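Local structure of ecdysteroid-phosphate phosphatase (Bombyx mori, 3C7T) at the interface of chains A and B. The protein hydrolyses ecdysteroid phosphates such as ecdysone 22-phosphate to free the active hormones, and also has protein tyrosine phosphatase activity through its C-terminal histidine phosphatase domain. Residues are numbered along the deposited sequence; one frame, centred on the assembly and turned at random. Chains: chain A/B, Ecdysteroid-phosphate phosphatase.

Contact 1: the interface of chains A and B. Residues chain A 70-71, 74, 246-248; chain B 35-38.
Across the homodimer interface of this histidine phosphatase domain, loop residue B:Leu38 wedges between A:Pro246 of the C-terminal tail and helix 62-77 of chain A. Its CG lies anti to its own carbonyl carbon (chi1 -66°), which sends the branched end into this cleft. There CD2 packs on CD of the A:Pro246 ring at 3.7 Å, the two side chains crossing at about a right angle, while CD1 reaches CG2 of A:Val71 at 3.8 Å. The backbone is pinned too: B:Leu38 N donates to A:Pro247 O at 2.9 Å. One residue earlier, B:Asp37 lays its carboxylate against the tail backbone, with CG 3.5 Å from A:Ser248 CA. Its OD1 also comes near A:Pro247 O, but both are acceptors and the pair carries no bond. An alanine here would take away the carboxylate packed on A:Ser248 CA, and would probably also leave the A:Ile249 amide, which by the two-fold symmetry donates to OD2, without its acceptor and the tail less firmly held. B:Arg35 bends at chi3 (57°) and brings NH2 to the CD-CG edge of the A:Pro246 ring, 3.8 Å from CD. The guanidinium meets a water at its edge, in plane, and through it is tied to helix 62-77: B:Arg35 NH1 lies 2.9 Å from the water oxygen, which in turn sits 2.8 Å from A:Leu70 O.

Contact 2: the interface of chains A and B. Residues chain A 14, 19, 37, 39, 63, 253; chain B 249-251.
A:Glu14, which directly follows the RHG motif that carries the catalytic A:His12 of the histidine phosphatase family, binds B:Ser251 of the partner's tail through one carboxylate oxygen. Among the side-chain hydrogen bonds, OE2 takes the hydroxyl OG of B:Ser251 at 2.6 Å on its anti side and B:Ser251 N at 2.8 Å on its syn side; a chi1 of 74° turns the hydroxyl back to the same oxygen as the amide. A:Asn39 spans both chains: ND2 donates to A:Glu14 OE1 within its amide plane and, tilted 25° from that plane, to B:Ile249 O at 2.8 Å, while OD1 accepts A:Leu63 N at the start of helix 62-77, fixing the amide's rotation. A:Asp37 OD2 receives B:Ile249 N at 3.1 Å on its syn lone pair and A:Asn39 N from above the carboxylate plane. Backbone pairing adds an antiparallel beta bridge, in which B:Asn250 N donates to A:Ser253 O at 2.9 Å and A:Ser253 N to B:Asn250 O at 3.0 Å. Apolar packing brings A:Leu63 CD2 to 3.6 Å from B:Asn250 CB. Water also takes part: one molecule links A:Thr19 OG1 with B:Ser251 OG, which lies 2.8 Å from the water oxygen.

Contact 3: the interface of chains A and B. Residues chain A 196, 225-226, 229, 247-248; chain B 253-256.
Two flat groups of the chain B tail, the B:Phe256 ring and the B:Arg255 guanidinium, rest on apolar groups of chain A. One face of the phenyl ring is turned to A:Ala229, whose CB lies 3.7 Å from CG, near the root of the ring. On that same side A:Val225 approaches the rim, its CG1 3.5 Å from CE1, and A:Leu196 comes tip to tip, its CD2 3.8 Å from CZ. A:Pro226 crosses the side chain at about a right angle, with CD against B:Phe256 CB. The ring reaches this apolar bed because CG stands anti to the backbone N (chi1 179°). The guanidinium of B:Arg255, at the end of a chain extended from CG to NE, has A:Pro247 CG centred over one face, 3.6 Å from B:Arg255 CZ. Between these two packings the backbones meet through water. One molecule joins A:Ser248 N and B:Phe256 N, each 3.0 Å from its oxygen. Another lies 2.7 Å from A:Ser248 O, and also contacts B:Gly254 O and the hydroxyl OG of B:Ser253. It mediates between two carbonyl oxygens that approach closely and can only accept. A:Val225 follows A:Lys224, and A:Leu196 belongs to helix 193-204, which begins at A:Ala193; both of those neighbours line the tungstate pocket. The partner's tail thus fastens the dimer and is likely to support the wall of the active site.

Contact 1: the interface of chains A and B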
loop_
_atom_site.group_PDB
_atom_site.type_symbol
_atom_site.label_atom_id
_atom_site.label_comp_id
_atom_site.label_asym_id
_atom_site.label_seq_id
_atom_site.Cartn_x
_atom_site.Cartn_y
_atom_site.Cartn_z
ATOM N N LEU A 70 1.844 3.938 -7.887
ATOM C CA LEU A 70 3.278 4.099 -7.723
ATOM C C LEU A 70 4.038 3.934 -9.030
ATOM O O LEU A 70 5.030 4.671 -9.288
ATOM C CB LEU A 70 3.812 3.109 -6.696
ATOM C CG LEU A 70 3.424 3.442 -5.268
ATOM C CD1 LEU A 70 3.894 2.247 -4.415
ATOM C CD2 LEU A 70 4.047 4.777 -4.803
ATOM N N VAL A 71 3.596 2.979 -9.849
ATOM C CA VAL A 71 4.183 2.817 -11.177
ATOM C C VAL A 71 3.925 4.062 -12.066
ATOM O O VAL A 71 4.869 4.614 -12.654
ATOM C CB VAL A 71 3.733 1.505 -11.867
ATOM C CG1 VAL A 71 4.338 1.424 -13.311
ATOM C CG2 VAL A 71 4.124 0.276 -11.018
ATOM N N GLY A 74 5.990 6.870 -10.919
ATOM C CA GLY A 74 7.392 6.628 -11.225
ATOM C C GLY A 74 7.686 6.977 -12.673
ATOM O O GLY A 74 8.759 7.531 -12.977
ATOM N N PRO A 246 12.011 2.440 -11.018
ATOM C CA PRO A 246 12.464 1.233 -10.283
ATOM C C PRO A 246 11.386 0.151 -10.118
ATOM O O PRO A 246 10.210 0.422 -10.330
ATOM C CB PRO A 246 12.876 1.773 -8.899
ATOM C CG PRO A 246 12.516 3.213 -8.863
ATOM C CD PRO A 246 11.922 3.639 -10.158
ATOM N N PRO A 247 11.791 -1.065 -9.723
ATOM C CA PRO A 247 10.828 -2.088 -9.302
ATOM C C PRO A 247 10.322 -1.772 -7.896
ATOM O O PRO A 247 10.664 -0.719 -7.354
ATOM C CB PRO A 247 11.652 -3.377 -9.303
ATOM C CG PRO A 247 13.034 -2.959 -9.071
ATOM C CD PRO A 247 13.185 -1.545 -9.645
ATOM N N SER A 248 9.536 -2.672 -7.322
ATOM C CA SER A 248 8.932 -2.432 -6.002
ATOM C C SER A 248 8.882 -3.704 -5.161
ATOM O O SER A 248 8.740 -4.803 -5.720
ATOM C CB SER A 248 7.500 -1.913 -6.204
ATOM O OG SER A 248 6.977 -1.421 -4.984
ATOM N N ARG B 35 16.393 6.996 -4.828
ATOM C CA ARG B 35 15.328 6.026 -4.623
ATOM C C ARG B 35 15.528 4.852 -5.583
ATOM O O ARG B 35 15.489 5.031 -6.813
ATOM C CB ARG B 35 13.985 6.690 -4.893
ATOM C CG ARG B 35 12.841 5.823 -4.450
ATOM C CD ARG B 35 11.517 6.350 -4.931
ATOM N NE ARG B 35 11.489 6.473 -6.388
ATOM C CZ ARG B 35 10.378 6.534 -7.115
ATOM N NH1 ARG B 35 9.196 6.495 -6.535
ATOM N NH2 ARG B 35 10.458 6.659 -8.431
ATOM N N LYS B 36 15.732 3.653 -5.035
ATOM C CA LYS B 36 16.003 2.481 -5.849
ATOM C C LYS B 36 14.838 1.482 -5.897
ATOM O O LYS B 36 14.968 0.395 -6.469
ATOM C CB LYS B 36 17.237 1.771 -5.308
ATOM C CG LYS B 36 18.471 2.627 -5.297
ATOM C CD LYS B 36 19.084 2.622 -6.669
ATOM C CE LYS B 36 20.570 2.731 -6.521
ATOM N NZ LYS B 36 20.918 4.023 -5.908
ATOM N N ASP B 37 13.719 1.842 -5.282
ATOM C CA ASP B 37 12.528 0.974 -5.260
ATOM C C ASP B 37 11.308 1.862 -5.039
ATOM O O ASP B 37 11.406 2.879 -4.347
ATOM C CB ASP B 37 12.671 -0.045 -4.115
ATOM C CG ASP B 37 11.636 -1.145 -4.173
ATOM O OD1 ASP B 37 11.891 -2.173 -4.808
ATOM O OD2 ASP B 37 10.579 -1.009 -3.547
ATOM N N LEU B 38 10.160 1.481 -5.609
ATOM C CA LEU B 38 8.995 2.345 -5.569
ATOM C C LEU B 38 8.424 2.412 -4.171
ATOM O O LEU B 38 7.696 3.345 -3.852
ATOM C CB LEU B 38 7.911 1.850 -6.540
ATOM C CG LEU B 38 8.238 1.907 -8.040
ATOM C CD1 LEU B 38 7.013 1.517 -8.798
ATOM C CD2 LEU B 38 8.639 3.338 -8.448
HETATM O O HOH W 1 6.439 6.201 -7.486
#

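Contact 2: the interface of chains A and B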
loop_
_atom_site.group_PDB
_atom_site.type_symbol
_atom_site.label_atom_id
_atom_site.label_comp_id
_atom_site.label_asym_id
_atom_site.label_seq_id
_atom_site.Cartn_x
_atom_site.Cartn_y
_atom_site.Cartn_z
ATOM N N GLU A 14 -2.434 -6.007 -6.593
ATOM C CA GLU A 14 -2.921 -6.990 -5.606
ATOM C C GLU A 14 -4.417 -7.268 -5.739
ATOM O O GLU A 14 -5.219 -6.337 -5.796
ATOM C CB GLU A 14 -2.630 -6.472 -4.186
ATOM C CG GLU A 14 -3.100 -7.404 -3.067
ATOM C CD GLU A 14 -2.772 -6.881 -1.679
ATOM O OE1 GLU A 14 -3.460 -5.951 -1.182
ATOM O OE2 GLU A 14 -1.833 -7.437 -1.066
ATOM N N THR A 19 -6.078 -12.154 -1.557
ATOM C CA THR A 19 -5.697 -11.561 -0.278
ATOM C C THR A 19 -6.624 -11.975 0.853
ATOM O O THR A 19 -6.189 -12.055 2.005
ATOM C CB THR A 19 -5.713 -10.012 -0.407
ATOM O OG1 THR A 19 -4.805 -9.636 -1.442
ATOM C CG2 THR A 19 -5.326 -9.315 0.906
ATOM N N ASP A 37 -12.974 -4.357 5.822
ATOM C CA ASP A 37 -11.522 -4.295 5.992
ATOM C C ASP A 37 -11.029 -3.045 5.300
ATOM O O ASP A 37 -11.568 -2.678 4.257
ATOM C CB ASP A 37 -10.863 -5.527 5.348
ATOM C CG ASP A 37 -9.375 -5.674 5.742
ATOM O OD1 ASP A 37 -9.098 -6.206 6.832
ATOM O OD2 ASP A 37 -8.499 -5.274 4.944
ATOM N N ASN A 39 -8.391 -2.555 3.590
ATOM C CA ASN A 39 -7.791 -2.828 2.304
ATOM C C ASN A 39 -8.829 -3.334 1.273
ATOM O O ASN A 39 -8.489 -3.645 0.130
ATOM C CB ASN A 39 -6.608 -3.809 2.497
ATOM C CG ASN A 39 -5.705 -3.897 1.295
ATOM O OD1 ASN A 39 -5.487 -2.910 0.585
ATOM N ND2 ASN A 39 -5.144 -5.093 1.069
ATOM N N LEU A 63 -4.476 -1.569 -1.706
ATOM C CA LEU A 63 -3.044 -1.646 -1.957
ATOM C C LEU A 63 -2.809 -1.846 -3.457
ATOM O O LEU A 63 -1.875 -1.303 -4.017
ATOM C CB LEU A 63 -2.423 -2.807 -1.189
ATOM C CG LEU A 63 -0.932 -3.021 -1.427
ATOM C CD1 LEU A 63 -0.143 -1.688 -1.393
ATOM C CD2 LEU A 63 -0.388 -4.040 -0.451
ATOM N N SER A 253 0.896 -7.737 5.982
ATOM C CA SER A 253 0.468 -7.280 7.282
ATOM C C SER A 253 -0.880 -7.926 7.541
ATOM O O SER A 253 -1.813 -7.791 6.717
ATOM C CB SER A 253 0.369 -5.737 7.346
ATOM O OG SER A 253 0.075 -5.333 8.697
ATOM N N ILE B 249 -5.743 -5.877 6.229
ATOM C CA ILE B 249 -4.807 -6.945 5.864
ATOM C C ILE B 249 -4.297 -6.680 4.442
ATOM O O ILE B 249 -5.073 -6.316 3.557
ATOM C CB ILE B 249 -5.447 -8.385 5.934
ATOM C CG1 ILE B 249 -4.488 -9.441 5.351
ATOM C CG2 ILE B 249 -6.754 -8.443 5.133
ATOM C CD1 ILE B 249 -4.830 -10.872 5.731
ATOM N N ASN B 250 -2.998 -6.861 4.224
ATOM C CA ASN B 250 -2.452 -6.868 2.866
ATOM C C ASN B 250 -1.447 -7.982 2.721
ATOM O O ASN B 250 -0.876 -8.488 3.714
ATOM C CB ASN B 250 -1.864 -5.495 2.473
ATOM C CG ASN B 250 -0.651 -5.088 3.308
ATOM O OD1 ASN B 250 -0.758 -4.302 4.262
ATOM N ND2 ASN B 250 0.499 -5.581 2.931
ATOM N N SER B 251 -1.224 -8.373 1.480
ATOM C CA SER B 251 -0.253 -9.407 1.228
ATOM C C SER B 251 1.086 -8.804 0.817
ATOM O O SER B 251 1.236 -7.565 0.690
ATOM C CB SER B 251 -0.806 -10.376 0.169
ATOM O OG SER B 251 -0.761 -9.760 -1.112
HETATM O O HOH W 2 0.768 -7.137 -2.272
HETATM O O HOH W 3 -2.495 -11.315 -2.636
#

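Contact 3: the interface of chains A and B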
loop_
_atom_site.group_PDB
_atom_site.type_symbol
_atom_site.label_atom_id
_atom_site.label_comp_id
_atom_site.label_asym_id
_atom_site.label_seq_id
_atom_site.Cartn_x
_atom_site.Cartn_y
_atom_site.Cartn_z
ATOM N N LEU A 196 3.838 -9.848 -19.816
ATOM C CA LEU A 196 5.206 -9.375 -19.986
ATOM C C LEU A 196 5.960 -10.230 -21.006
ATOM O O LEU A 196 6.537 -9.687 -21.957
ATOM C CB LEU A 196 5.953 -9.306 -18.646
ATOM C CG LEU A 196 5.653 -8.070 -17.774
ATOM C CD1 LEU A 196 4.198 -8.005 -17.275
ATOM C CD2 LEU A 196 6.616 -8.042 -16.575
ATOM N N VAL A 225 5.570 -13.297 -12.165
ATOM C CA VAL A 225 6.144 -11.982 -11.871
ATOM C C VAL A 225 5.287 -11.308 -10.775
ATOM O O VAL A 225 4.085 -11.589 -10.671
ATOM C CB VAL A 225 6.253 -11.105 -13.136
ATOM C CG1 VAL A 225 7.141 -11.808 -14.196
ATOM C CG2 VAL A 225 4.889 -10.770 -13.706
ATOM N N PRO A 226 5.902 -10.441 -9.953
ATOM C CA PRO A 226 5.183 -9.777 -8.851
ATOM C C PRO A 226 4.025 -8.879 -9.298
ATOM O O PRO A 226 3.945 -8.494 -10.462
ATOM C CB PRO A 226 6.272 -8.917 -8.214
ATOM C CG PRO A 226 7.569 -9.604 -8.592
ATOM C CD PRO A 226 7.327 -10.072 -9.970
ATOM N N ALA A 229 4.532 -5.850 -11.629
ATOM C CA ALA A 229 5.812 -6.025 -12.323
ATOM C C ALA A 229 5.737 -5.311 -13.682
ATOM O O ALA A 229 4.762 -5.453 -14.419
ATOM C CB ALA A 229 6.129 -7.458 -12.517
ATOM N N PRO A 247 11.791 -1.065 -9.723
ATOM C CA PRO A 247 10.828 -2.088 -9.302
ATOM C C PRO A 247 10.322 -1.772 -7.896
ATOM O O PRO A 247 10.664 -0.719 -7.354
ATOM C CB PRO A 247 11.652 -3.377 -9.303
ATOM C CG PRO A 247 13.034 -2.959 -9.071
ATOM C CD PRO A 247 13.185 -1.545 -9.645
ATOM N N SER A 248 9.536 -2.672 -7.322
ATOM C CA SER A 248 8.932 -2.432 -6.002
ATOM C C SER A 248 8.882 -3.704 -5.161
ATOM O O SER A 248 8.740 -4.803 -5.720
ATOM C CB SER A 248 7.500 -1.913 -6.204
ATOM O OG SER A 248 6.977 -1.421 -4.984
ATOM N N SER B 253 4.539 -8.495 -1.865
ATOM C CA SER B 253 4.815 -8.530 -3.286
ATOM C C SER B 253 6.304 -8.340 -3.448
ATOM O O SER B 253 6.859 -7.343 -2.980
ATOM C CB SER B 253 4.032 -7.427 -4.012
ATOM O OG SER B 253 4.269 -7.488 -5.423
ATOM N N GLY B 254 6.945 -9.294 -4.121
ATOM C CA GLY B 254 8.381 -9.273 -4.258
ATOM C C GLY B 254 8.850 -8.352 -5.368
ATOM O O GLY B 254 8.056 -7.720 -6.063
ATOM N N ARG B 255 10.164 -8.289 -5.522
ATOM C CA ARG B 255 10.767 -7.305 -6.391
ATOM C C ARG B 255 11.066 -7.950 -7.738
ATOM O O ARG B 255 11.734 -8.987 -7.793
ATOM C CB ARG B 255 12.049 -6.829 -5.752
ATOM C CG ARG B 255 12.424 -5.458 -6.158
ATOM C CD ARG B 255 13.537 -4.986 -5.243
ATOM N NE ARG B 255 13.962 -3.635 -5.590
ATOM C CZ ARG B 255 15.098 -3.344 -6.203
ATOM N NH1 ARG B 255 15.939 -4.300 -6.567
ATOM N NH2 ARG B 255 15.392 -2.080 -6.439
ATOM N N PHE B 256 10.575 -7.336 -8.817
ATOM C CA PHE B 256 10.764 -7.884 -10.142
ATOM C C PHE B 256 12.167 -7.549 -10.692
ATOM O O PHE B 256 12.692 -6.434 -10.483
ATOM C CB PHE B 256 9.646 -7.387 -11.091
ATOM C CG PHE B 256 9.775 -7.886 -12.501
ATOM C CD1 PHE B 256 9.777 -9.248 -12.770
ATOM C CD2 PHE B 256 9.866 -6.990 -13.572
ATOM C CE1 PHE B 256 9.885 -9.716 -14.067
ATOM C CE2 PHE B 256 9.989 -7.455 -14.883
ATOM C CZ PHE B 256 9.996 -8.822 -15.131
HETATM O O HOH W 4 8.762 -4.999 -8.991
HETATM O O HOH W 5 6.231 -5.806 -5.849
#

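The C-alpha centres of contact 1 and contact 3 lie about 10 Å apart, and A:Pro247 and A:Ser248 serve both, meeting the loop of chain B in contact 1 and its tail in contact 3. Contact 2 is about 19 Å from contact 1 and 16 Å from contact 3. Helix 62-77 enters contacts 1 and 2, and residue 37 works in both from opposite chains. Residue 253 likewise appears in contacts 2 and 3. With two-fold twins, the C-terminal tails bind reciprocally across the homodimer. The centre of contact 3 is about 7 Å from A:Arg11; the structure alone does not show whether dimerisation affects catalysis.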